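Local coordinates for monomethylamine methyltransferase mtmB1 (Methanosarcina barkeri, PDB 1NTH), which catalyses the transfer of the methyl group of monomethylamine to the corrinoid cofactor of its partner protein MtmC, a step in methanogenesis from methylamine, at residues G128-S133 against D376-M381; M141-S146 against K423-C428; A351-D356 against R384-V389. All coordinates share one frame; numbering follows the deposited sequence. Where two conformers were deposited one is given.

Interaction 1: G128-S133 against D376-M381; sequences GGPTGS and DKTTGM
Thr378 meets the loop 128-133 with both branches of its side chain, each serving a different partner. Its hydroxyl lies against Pro130, where OG1 is 3.5 Å from both CA and CB of the proline, and the two side chains cross at about a right angle. The methyl goes to Ser133 instead: Thr378 CG2 stands 3.5 Å from Ser133 OG and a little farther from its CB. The first torsion of Thr378 (chi1 60°) makes this division possible, since it sets OG1 between the backbone N and the carbonyl carbon and leaves CG2 anti to the carbonyl carbon. No hydrogen bond joins the two segments, and the contact rests on van der Waals fit between buried groups.

The shape that Thr378 meets is fixed by a type I' turn from Pro130 to Ser133. Pro130 O is gripped twice, by Ser133 N and by Ser133 OG at 2.7 Å, the hydroxyl arriving nearly in line with the carbonyl. Thr131 OG1 adds a bond of 2.8 Å to Gly129 O, approaching from above the carbonyl plane.

Just past Thr378, Thr379 N-caps helix 380-393 by accepting from Met381 N. The contact therefore joins the loop after barrel strand 125-128 to the lead-in of that helix, while Tyr147 of helix 140-148 touches both Pro130 and Thr378.

Interaction 2: M141-S146 against K423-C428; sequences MPVHMS and KTFQEC
The ring of Phe425 carries this contact, with Val143 placing one methyl over its face. Val143 CG2 is 3.9 Å from the ring centroid and 25° off the normal, a CH-pi contact displaced toward the rim, and its nearest ring atom is Phe425 CD2 at 3.5 Å. Pro142 and Ser146 complete the first shell: Pro142 CB lies 4.0 Å from Phe425 CE2, and Ser146 CB is 4.0 Å from Phe425 CE1. With CG anti to the backbone N (chi1 171°), the ring extends from its short helix toward the helical turn 142-146.

Each side is ordered by bonds of its own helix. Ser146 OG donates to Val143 O over 2.6 Å, turning the serine hydroxyl back onto the backbone. On the other side, Thr424 and Glu427 form a capping box: Thr424 N gives a nearly straight 3.0 Å bond to Glu427 OE1, whereas the return bond from Glu427 N to Thr424 OG1 is weak.

Phe425 also meets the ring of Tyr429, the planes inclined by about 30°. Through the Phe425 ring, helix 425-428 packs on helix 140-148, which in turn touches helix 174-193 through Met141, His144 and Met145.

Interaction 3: A351-D356 against R384-V389; sequences AQSITD and RMMGEV
Ser353 OG donates to Met386 O over 2.8 Å, a hydrogen bond that ties a side chain of one helix to the backbone of another. The donor lies in the carbonyl plane, on a lone pair, with a C=O...OG angle of 139°. Because OG is anti to its own backbone N (chi1 -180°), the hydroxyl reaches across to the facing helix. Beside this bond, Val389 supplies the apolar half of the contact. Its CG1 sits 3.7 Å from Ser353 OG and only 3.4 Å from Ile354 CG1, tighter than usual for two carbons; the side chains of Ile354 and Val389 pass at a slant.

Helices 343-359 and 380-393, which flank strand 363-366 in the sequence, pack here as neighbours in this TIM-barrel protein. Their short segments cross at -39°, axes 8.6 Å apart at closest approach; consistent with the small serine, Ser353 CA and Met386 CA are 5.6 Å apart. Ile354 also rests on helix 398-410 and Val389 on Leu451 of helix 438-454, while Arg384 reaches Phe3 and Arg4 of a neighbouring subunit.

Chemically, a buried hydroxyl is satisfied by a carbonyl of the facing helix: a directional tie at that point, with the non-directional Ile354-Val389 aliphatic contact beside it.

In the fold
Helix 380-393 of this TIM-barrel protein links two of the contacts: interaction 1 lies just before its first turn and interaction 3 farther along, their centres about 15 Å apart. Interactions 1 and 2 lie closer, about 8 Å between centres, and touch directly. Phe425 N is 2.8 Å from Asp376 O, and Ser146 OG is 3.1 Å from Gly380 N, both probable hydrogen bonds. Interactions 2 and 3 do not touch, their nearest atoms being about 7 Å apart. The set is a worked example of long-range assembly, in which one helix is approached near its N-terminal end by a loop and a short helix's neighbour, 141-146, and met at 384-389 by another helix, at 351-356.

Interaction 1: G128-S133 against D376-M381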
ATOM      1  N   GLY A 128      21.682   1.081 -18.110  1.00 13.70           N
ATOM      2  CA  GLY A 128      21.612   1.511 -19.492  1.00 15.90           C
ATOM      3  C   GLY A 128      20.476   2.443 -19.836  1.00 15.54           C
ATOM      4  O   GLY A 128      19.377   2.349 -19.290  1.00 16.08           O
ATOM      5  N   GLY A 129      20.745   3.351 -20.765  1.00 15.15           N
ATOM      6  CA  GLY A 129      19.723   4.284 -21.187  1.00 15.07           C
ATOM      7  C   GLY A 129      20.322   5.401 -22.014  1.00 15.38           C
ATOM      8  O   GLY A 129      21.533   5.405 -22.260  1.00 15.35           O
ATOM      9  N   PRO A 130      19.495   6.356 -22.469  1.00 17.14           N
ATOM     10  CA  PRO A 130      19.940   7.497 -23.276  1.00 17.30           C
ATOM     11  C   PRO A 130      20.965   8.333 -22.518  1.00 18.81           C
ATOM     12  O   PRO A 130      21.633   9.196 -23.088  1.00 18.50           O
ATOM     13  CB  PRO A 130      18.646   8.255 -23.545  1.00 18.30           C
ATOM     14  CG  PRO A 130      17.626   7.142 -23.601  1.00 17.84           C
ATOM     15  CD  PRO A 130      18.024   6.304 -22.408  1.00 16.21           C
ATOM     16  N   THR A 131      21.063   8.084 -21.217  1.00 16.26           N
ATOM     17  CA  THR A 131      22.038   8.771 -20.383  1.00 18.03           C
ATOM     18  C   THR A 131      21.932  10.295 -20.482  1.00 18.79           C
ATOM     19  O   THR A 131      22.917  10.994 -20.750  1.00 19.21           O
ATOM     20  CB  THR A 131      23.461   8.286 -20.760  1.00 17.85           C
ATOM     21  OG1 THR A 131      23.468   6.853 -20.786  1.00 17.65           O
ATOM     22  CG2 THR A 131      24.489   8.738 -19.746  1.00 19.31           C
ATOM     23  N   GLY A 132      20.721  10.797 -20.262  1.00 18.57           N
ATOM     24  CA  GLY A 132      20.480  12.230 -20.285  1.00 19.87           C
ATOM     25  C   GLY A 132      20.452  12.894 -21.644  1.00 19.94           C
ATOM     26  O   GLY A 132      20.331  14.117 -21.730  1.00 21.05           O
ATOM     27  N   SER A 133      20.556  12.101 -22.703  1.00 18.46           N
ATOM     28  CA  SER A 133      20.543  12.637 -24.061  1.00 19.19           C
ATOM     29  C   SER A 133      19.125  12.999 -24.502  1.00 19.61           C
ATOM     30  O   SER A 133      18.150  12.398 -24.049  1.00 19.27           O
ATOM     31  CB  SER A 133      21.143  11.614 -25.029  1.00 18.19           C
ATOM     32  OG  SER A 133      22.460  11.263 -24.634  1.00 21.51           O
ATOM     33  N   ASP A 376      18.016  11.755 -30.326  1.00 20.29           N
ATOM     34  CA  ASP A 376      17.785  10.359 -30.688  1.00 19.71           C
ATOM     35  C   ASP A 376      19.004   9.513 -31.043  1.00 19.77           C
ATOM     36  O   ASP A 376      18.852   8.396 -31.540  1.00 19.49           O
ATOM     37  CB  ASP A 376      16.753  10.274 -31.820  1.00 18.76           C
ATOM     38  CG  ASP A 376      15.412  10.872 -31.432  1.00 20.95           C
ATOM     39  OD1 ASP A 376      15.057  10.802 -30.233  1.00 21.68           O
ATOM     40  OD2 ASP A 376      14.703  11.399 -32.319  1.00 21.44           O
ATOM     41  N   LYS A 377      20.209  10.012 -30.781  1.00 19.48           N
ATOM     42  CA  LYS A 377      21.394   9.226 -31.097  1.00 19.77           C
ATOM     43  C   LYS A 377      21.949   8.410 -29.931  1.00 19.42           C
ATOM     44  O   LYS A 377      23.096   8.584 -29.518  1.00 19.51           O
ATOM     45  CB  LYS A 377      22.493  10.109 -31.703  1.00 20.83           C
ATOM     46  CG  LYS A 377      22.169  10.544 -33.131  1.00 22.55           C
ATOM     47  CD  LYS A 377      23.405  10.966 -33.913  1.00 24.17           C
ATOM     48  CE  LYS A 377      23.041  11.265 -35.361  1.00 25.79           C
ATOM     49  NZ  LYS A 377      24.231  11.610 -36.192  1.00 26.44           N
ATOM     50  N   THR A 378      21.111   7.516 -29.412  1.00 19.04           N
ATOM     51  CA  THR A 378      21.470   6.610 -28.324  1.00 19.21           C
ATOM     52  C   THR A 378      20.564   5.391 -28.460  1.00 19.43           C
ATOM     53  O   THR A 378      19.358   5.538 -28.668  1.00 20.94           O
ATOM     54  CB  THR A 378      21.220   7.223 -26.919  1.00 20.97           C
ATOM     55  OG1 THR A 378      19.831   7.552 -26.779  1.00 23.62           O
ATOM     56  CG2 THR A 378      22.059   8.473 -26.712  1.00 20.89           C
ATOM     57  N   THR A 379      21.131   4.192 -28.367  1.00 18.79           N
ATOM     58  CA  THR A 379      20.321   2.978 -28.457  1.00 18.73           C
ATOM     59  C   THR A 379      20.835   1.908 -27.502  1.00 17.69           C
ATOM     60  O   THR A 379      21.977   1.963 -27.042  1.00 17.08           O
ATOM     61  CB  THR A 379      20.322   2.366 -29.876  1.00 19.76           C
ATOM     62  OG1 THR A 379      21.491   1.557 -30.043  1.00 19.99           O
ATOM     63  CG2 THR A 379      20.296   3.456 -30.940  1.00 20.33           C
ATOM     64  N   GLY A 380      19.983   0.926 -27.224  1.00 18.29           N
ATOM     65  CA  GLY A 380      20.349  -0.153 -26.325  1.00 17.32           C
ATOM     66  C   GLY A 380      21.548  -0.975 -26.759  1.00 17.39           C
ATOM     67  O   GLY A 380      22.167  -1.640 -25.933  1.00 17.86           O
ATOM     68  N   MET A 381      21.884  -0.945 -28.046  1.00 17.07           N
ATOM     69  CA  MET A 381      23.032  -1.707 -28.533  1.00 18.28           C
ATOM     70  C   MET A 381      24.331  -1.277 -27.858  1.00 17.44           C
ATOM     71  O   MET A 381      25.187  -2.109 -27.575  1.00 18.78           O
ATOM     72  CB  MET A 381      23.177  -1.562 -30.052  1.00 20.31           C
ATOM     73  CG  MET A 381      22.195  -2.399 -30.858  1.00 21.82           C
ATOM     74  SD  MET A 381      22.478  -4.184 -30.703  1.00 25.25           S
ATOM     75  CE  MET A 381      23.618  -4.470 -32.072  1.00 24.78           C
TER

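Interaction 2: M141-S146 against K423-C428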
ATOM      1  N   MET A 141       9.187   6.187 -25.410  1.00 18.53           N
ATOM      2  CA  MET A 141       9.052   4.843 -24.863  1.00 18.52           C
ATOM      3  C   MET A 141       9.852   3.801 -25.648  1.00 18.96           C
ATOM      4  O   MET A 141      10.591   3.018 -25.058  1.00 17.77           O
ATOM      5  CB  MET A 141       7.573   4.448 -24.761  1.00 20.21           C
ATOM      6  CG  MET A 141       6.872   5.127 -23.588  1.00 21.92           C
ATOM      7  SD  MET A 141       5.216   4.494 -23.248  1.00 24.54           S
ATOM      8  CE  MET A 141       5.595   2.825 -22.791  1.00 26.84           C
ATOM      9  N   PRO A 142       9.732   3.786 -26.989  1.00 17.87           N
ATOM     10  CA  PRO A 142      10.488   2.806 -27.777  1.00 18.93           C
ATOM     11  C   PRO A 142      11.992   2.864 -27.506  1.00 16.89           C
ATOM     12  O   PRO A 142      12.641   1.835 -27.345  1.00 18.74           O
ATOM     13  CB  PRO A 142      10.153   3.192 -29.216  1.00 19.79           C
ATOM     14  CG  PRO A 142       8.756   3.691 -29.099  1.00 22.37           C
ATOM     15  CD  PRO A 142       8.798   4.537 -27.846  1.00 20.04           C
ATOM     16  N   VAL A 143      12.550   4.070 -27.466  1.00 16.41           N
ATOM     17  CA  VAL A 143      13.976   4.213 -27.213  1.00 16.08           C
ATOM     18  C   VAL A 143      14.372   3.588 -25.880  1.00 15.52           C
ATOM     19  O   VAL A 143      15.356   2.855 -25.798  1.00 15.60           O
ATOM     20  CB  VAL A 143      14.405   5.697 -27.222  1.00 16.56           C
ATOM     21  CG1 VAL A 143      15.815   5.839 -26.673  1.00 17.10           C
ATOM     22  CG2 VAL A 143      14.347   6.238 -28.650  1.00 18.25           C
ATOM     23  N   HIS A 144      13.614   3.869 -24.829  1.00 15.73           N
ATOM     24  CA  HIS A 144      13.964   3.292 -23.542  1.00 15.91           C
ATOM     25  C   HIS A 144      13.714   1.793 -23.525  1.00 16.07           C
ATOM     26  O   HIS A 144      14.424   1.046 -22.849  1.00 16.58           O
ATOM     27  CB  HIS A 144      13.218   3.997 -22.410  1.00 16.18           C
ATOM     28  CG  HIS A 144      13.722   5.381 -22.148  1.00 14.78           C
ATOM     29  ND1 HIS A 144      13.303   6.476 -22.873  1.00 16.02           N
ATOM     30  CD2 HIS A 144      14.666   5.836 -21.291  1.00 14.62           C
ATOM     31  CE1 HIS A 144      13.970   7.546 -22.474  1.00 14.02           C
ATOM     32  NE2 HIS A 144      14.803   7.185 -21.516  1.00 14.11           N
ATOM     33  N   MET A 145      12.720   1.345 -24.285  1.00 16.79           N
ATOM     34  CA  MET A 145      12.434  -0.082 -24.352  1.00 17.21           C
ATOM     35  C   MET A 145      13.634  -0.818 -24.937  1.00 17.43           C
ATOM     36  O   MET A 145      13.878  -1.975 -24.602  1.00 16.99           O
ATOM     37  CB  MET A 145      11.179  -0.350 -25.191  0.60 18.51           C
ATOM     38  CG  MET A 145      10.454  -1.628 -24.788  0.60 19.36           C
ATOM     39  SD  MET A 145       9.016  -2.020 -25.806  0.60 22.44           S
ATOM     40  CE  MET A 145       8.044  -0.525 -25.647  0.60 24.62           C
ATOM     41  N   SER A 146      14.383  -0.155 -25.814  1.00 17.16           N
ATOM     42  CA  SER A 146      15.535  -0.801 -26.431  1.00 17.77           C
ATOM     43  C   SER A 146      16.593  -1.184 -25.400  1.00 16.96           C
ATOM     44  O   SER A 146      17.457  -2.015 -25.674  1.00 18.23           O
ATOM     45  CB  SER A 146      16.152   0.083 -27.526  1.00 17.75           C
ATOM     46  OG  SER A 146      16.932   1.141 -26.995  1.00 18.37           O
ATOM     47  N   LYS A 423      24.233   7.125 -36.393  1.00 25.54           N
ATOM     48  CA  LYS A 423      22.826   7.226 -36.751  1.00 25.48           C
ATOM     49  C   LYS A 423      21.895   7.379 -35.562  1.00 24.43           C
ATOM     50  O   LYS A 423      22.270   7.106 -34.422  1.00 23.11           O
ATOM     51  CB  LYS A 423      22.415   5.984 -37.546  1.00 28.75           C
ATOM     52  CG  LYS A 423      23.190   5.801 -38.841  1.00 31.88           C
ATOM     53  CD  LYS A 423      22.678   4.608 -39.624  1.00 35.19           C
ATOM     54  CE  LYS A 423      23.376   4.496 -40.972  1.00 37.79           C
ATOM     55  NZ  LYS A 423      22.808   3.388 -41.788  1.00 40.36           N
ATOM     56  N   THR A 424      20.675   7.823 -35.840  1.00 23.16           N
ATOM     57  CA  THR A 424      19.669   7.985 -34.800  1.00 22.83           C
ATOM     58  C   THR A 424      19.021   6.627 -34.583  1.00 22.74           C
ATOM     59  O   THR A 424      19.201   5.704 -35.380  1.00 22.08           O
ATOM     60  CB  THR A 424      18.558   8.966 -35.217  1.00 24.04           C
ATOM     61  OG1 THR A 424      17.912   8.478 -36.399  1.00 23.59           O
ATOM     62  CG2 THR A 424      19.129  10.351 -35.476  1.00 25.10           C
ATOM     63  N   PHE A 425      18.265   6.517 -33.497  1.00 21.25           N
ATOM     64  CA  PHE A 425      17.556   5.293 -33.157  1.00 21.57           C
ATOM     65  C   PHE A 425      16.687   4.850 -34.336  1.00 21.41           C
ATOM     66  O   PHE A 425      16.661   3.673 -34.698  1.00 21.67           O
ATOM     67  CB  PHE A 425      16.675   5.553 -31.928  1.00 21.07           C
ATOM     68  CG  PHE A 425      15.723   4.434 -31.601  1.00 22.44           C
ATOM     69  CD1 PHE A 425      16.187   3.233 -31.081  1.00 23.41           C
ATOM     70  CD2 PHE A 425      14.352   4.598 -31.791  1.00 23.62           C
ATOM     71  CE1 PHE A 425      15.297   2.207 -30.749  1.00 23.17           C
ATOM     72  CE2 PHE A 425      13.455   3.581 -31.463  1.00 24.93           C
ATOM     73  CZ  PHE A 425      13.931   2.383 -30.941  1.00 23.38           C
ATOM     74  N   GLN A 426      15.985   5.808 -34.932  1.00 21.10           N
ATOM     75  CA  GLN A 426      15.092   5.526 -36.050  1.00 22.28           C
ATOM     76  C   GLN A 426      15.814   4.974 -37.277  1.00 23.99           C
ATOM     77  O   GLN A 426      15.212   4.270 -38.087  1.00 23.62           O
ATOM     78  CB  GLN A 426      14.325   6.790 -36.455  1.00 22.01           C
ATOM     79  CG  GLN A 426      13.354   7.344 -35.411  1.00 22.56           C
ATOM     80  CD  GLN A 426      13.983   8.366 -34.472  1.00 22.18           C
ATOM     81  OE1 GLN A 426      13.296   9.252 -33.958  1.00 24.37           O
ATOM     82  NE2 GLN A 426      15.281   8.242 -34.235  1.00 21.99           N
ATOM     83  N   GLU A 427      17.098   5.288 -37.406  1.00 24.20           N
ATOM     84  CA  GLU A 427      17.880   4.839 -38.552  1.00 26.11           C
ATOM     85  C   GLU A 427      18.557   3.481 -38.391  1.00 26.14           C
ATOM     86  O   GLU A 427      18.722   2.758 -39.372  1.00 28.21           O
ATOM     87  CB  GLU A 427      18.939   5.891 -38.905  1.00 27.78           C
ATOM     88  CG  GLU A 427      18.369   7.265 -39.222  1.00 32.78           C
ATOM     89  CD  GLU A 427      19.444   8.294 -39.540  1.00 36.39           C
ATOM     90  OE1 GLU A 427      20.336   8.521 -38.694  1.00 34.53           O
ATOM     91  OE2 GLU A 427      19.392   8.880 -40.642  1.00 40.54           O
ATOM     92  N   CYS A 428      18.956   3.125 -37.172  1.00 24.49           N
ATOM     93  CA  CYS A 428      19.628   1.842 -36.975  1.00 24.00           C
ATOM     94  C   CYS A 428      18.802   0.797 -36.231  1.00 23.26           C
ATOM     95  O   CYS A 428      19.311  -0.263 -35.862  1.00 23.44           O
ATOM     96  CB  CYS A 428      20.977   2.047 -36.282  1.00 24.87           C
ATOM     97  SG  CYS A 428      20.903   2.846 -34.673  1.00 26.28           S
TER

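Interaction 3: A351-D356 against R384-V389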
ATOM      1  N   ALA A 351      36.310   0.587 -24.090  1.00 18.80           N
ATOM      2  CA  ALA A 351      37.502   0.977 -23.349  1.00 17.97           C
ATOM      3  C   ALA A 351      37.105   1.466 -21.961  1.00 17.63           C
ATOM      4  O   ALA A 351      37.769   1.150 -20.973  1.00 18.46           O
ATOM      5  CB  ALA A 351      38.259   2.075 -24.097  1.00 18.15           C
ATOM      6  N   GLN A 352      36.019   2.228 -21.878  1.00 17.71           N
ATOM      7  CA  GLN A 352      35.594   2.730 -20.581  1.00 16.85           C
ATOM      8  C   GLN A 352      35.021   1.621 -19.704  1.00 17.27           C
ATOM      9  O   GLN A 352      35.221   1.622 -18.492  1.00 17.18           O
ATOM     10  CB  GLN A 352      34.568   3.853 -20.732  1.00 17.55           C
ATOM     11  CG  GLN A 352      34.345   4.587 -19.423  1.00 18.61           C
ATOM     12  CD  GLN A 352      33.458   5.798 -19.564  1.00 19.25           C
ATOM     13  OE1 GLN A 352      33.393   6.415 -20.629  1.00 19.26           O
ATOM     14  NE2 GLN A 352      32.782   6.162 -18.479  1.00 19.56           N
ATOM     15  N   SER A 353      34.312   0.676 -20.314  1.00 17.64           N
ATOM     16  CA  SER A 353      33.746  -0.432 -19.551  1.00 17.47           C
ATOM     17  C   SER A 353      34.875  -1.282 -18.963  1.00 17.68           C
ATOM     18  O   SER A 353      34.786  -1.756 -17.831  1.00 16.17           O
ATOM     19  CB  SER A 353      32.848  -1.290 -20.446  1.00 18.64           C
ATOM     20  OG  SER A 353      32.290  -2.369 -19.714  1.00 21.09           O
ATOM     21  N   ILE A 354      35.944  -1.468 -19.730  1.00 16.81           N
ATOM     22  CA  ILE A 354      37.080  -2.242 -19.245  1.00 17.43           C
ATOM     23  C   ILE A 354      37.697  -1.514 -18.049  1.00 17.89           C
ATOM     24  O   ILE A 354      37.947  -2.112 -17.003  1.00 17.90           O
ATOM     25  CB  ILE A 354      38.154  -2.410 -20.348  1.00 18.56           C
ATOM     26  CG1 ILE A 354      37.619  -3.321 -21.455  1.00 19.17           C
ATOM     27  CG2 ILE A 354      39.446  -2.959 -19.748  1.00 17.53           C
ATOM     28  CD1 ILE A 354      38.491  -3.349 -22.708  1.00 21.56           C
ATOM     29  N   THR A 355      37.919  -0.215 -18.210  1.00 18.50           N
ATOM     30  CA  THR A 355      38.508   0.604 -17.158  1.00 17.87           C
ATOM     31  C   THR A 355      37.649   0.636 -15.894  1.00 18.48           C
ATOM     32  O   THR A 355      38.151   0.418 -14.790  1.00 18.12           O
ATOM     33  CB  THR A 355      38.714   2.050 -17.644  1.00 17.77           C
ATOM     34  OG1 THR A 355      39.524   2.043 -18.827  1.00 19.03           O
ATOM     35  CG2 THR A 355      39.394   2.890 -16.567  1.00 19.59           C
ATOM     36  N   ASP A 356      36.358   0.909 -16.061  1.00 17.86           N
ATOM     37  CA  ASP A 356      35.443   0.983 -14.925  1.00 17.90           C
ATOM     38  C   ASP A 356      35.292  -0.346 -14.190  1.00 17.79           C
ATOM     39  O   ASP A 356      35.287  -0.392 -12.961  1.00 17.87           O
ATOM     40  CB  ASP A 356      34.062   1.463 -15.381  1.00 18.65           C
ATOM     41  CG  ASP A 356      34.066   2.915 -15.826  1.00 19.21           C
ATOM     42  OD1 ASP A 356      34.975   3.665 -15.403  1.00 21.30           O
ATOM     43  OD2 ASP A 356      33.151   3.306 -16.582  1.00 20.40           O
ATOM     44  N   ARG A 384      24.450  -2.800 -24.523  1.00 17.27           N
ATOM     45  CA  ARG A 384      24.706  -4.232 -24.597  1.00 17.57           C
ATOM     46  C   ARG A 384      26.217  -4.468 -24.631  1.00 17.85           C
ATOM     47  O   ARG A 384      26.732  -5.348 -23.945  1.00 17.33           O
ATOM     48  CB  ARG A 384      24.071  -4.841 -25.853  1.00 17.85           C
ATOM     49  CG  ARG A 384      24.308  -6.343 -25.970  1.00 19.03           C
ATOM     50  CD  ARG A 384      24.015  -6.863 -27.369  1.00 19.46           C
ATOM     51  NE  ARG A 384      22.611  -6.725 -27.742  1.00 19.52           N
ATOM     52  CZ  ARG A 384      22.107  -7.133 -28.901  1.00 20.77           C
ATOM     53  NH1 ARG A 384      22.898  -7.708 -29.801  1.00 21.13           N
ATOM     54  NH2 ARG A 384      20.818  -6.971 -29.164  1.00 19.91           N
ATOM     55  N   MET A 385      26.927  -3.675 -25.431  1.00 17.74           N
ATOM     56  CA  MET A 385      28.374  -3.826 -25.527  1.00 18.75           C
ATOM     57  C   MET A 385      29.015  -3.491 -24.185  1.00 18.49           C
ATOM     58  O   MET A 385      29.921  -4.188 -23.726  1.00 17.12           O
ATOM     59  CB  MET A 385      28.939  -2.912 -26.615  1.00 20.41           C
ATOM     60  CG  MET A 385      30.439  -3.089 -26.848  1.00 23.01           C
ATOM     61  SD  MET A 385      30.883  -4.757 -27.418  1.00 27.04           S
ATOM     62  CE  MET A 385      30.604  -4.585 -29.175  1.00 24.75           C
ATOM     63  N   MET A 386      28.536  -2.418 -23.560  1.00 17.93           N
ATOM     64  CA  MET A 386      29.054  -1.992 -22.265  1.00 18.52           C
ATOM     65  C   MET A 386      28.947  -3.156 -21.279  1.00 17.71           C
ATOM     66  O   MET A 386      29.887  -3.443 -20.535  1.00 18.05           O
ATOM     67  CB  MET A 386      28.255  -0.778 -21.766  1.00 19.54           C
ATOM     68  CG  MET A 386      28.712  -0.202 -20.434  1.00 21.19           C
ATOM     69  SD  MET A 386      27.791   1.298 -19.980  1.00 22.18           S
ATOM     70  CE  MET A 386      26.221   0.600 -19.458  1.00 21.92           C
ATOM     71  N   GLY A 387      27.806  -3.841 -21.304  1.00 17.20           N
ATOM     72  CA  GLY A 387      27.592  -4.966 -20.410  1.00 16.41           C
ATOM     73  C   GLY A 387      28.417  -6.201 -20.731  1.00 17.65           C
ATOM     74  O   GLY A 387      28.967  -6.830 -19.828  1.00 18.59           O
ATOM     75  N   GLU A 388      28.504  -6.563 -22.009  1.00 17.21           N
ATOM     76  CA  GLU A 388      29.282  -7.739 -22.397  1.00 17.62           C
ATOM     77  C   GLU A 388      30.758  -7.553 -22.070  1.00 17.00           C
ATOM     78  O   GLU A 388      31.431  -8.480 -21.619  1.00 17.37           O
ATOM     79  CB  GLU A 388      29.129  -8.025 -23.893  1.00 19.61           C
ATOM     80  CG  GLU A 388      27.810  -8.676 -24.266  1.00 22.72           C
ATOM     81  CD  GLU A 388      27.957  -9.648 -25.422  1.00 24.36           C
ATOM     82  OE1 GLU A 388      28.027  -9.197 -26.586  1.00 25.95           O
ATOM     83  OE2 GLU A 388      28.018 -10.868 -25.157  1.00 26.73           O
ATOM     84  N   VAL A 389      31.255  -6.344 -22.304  1.00 17.61           N
ATOM     85  CA  VAL A 389      32.648  -6.038 -22.031  1.00 17.63           C
ATOM     86  C   VAL A 389      32.919  -6.083 -20.529  1.00 16.66           C
ATOM     87  O   VAL A 389      33.988  -6.518 -20.098  1.00 17.10           O
ATOM     88  CB  VAL A 389      33.029  -4.657 -22.605  1.00 16.63           C
ATOM     89  CG1 VAL A 389      34.422  -4.257 -22.141  1.00 17.58           C
ATOM     90  CG2 VAL A 389      32.984  -4.711 -24.132  1.00 19.56           C
TER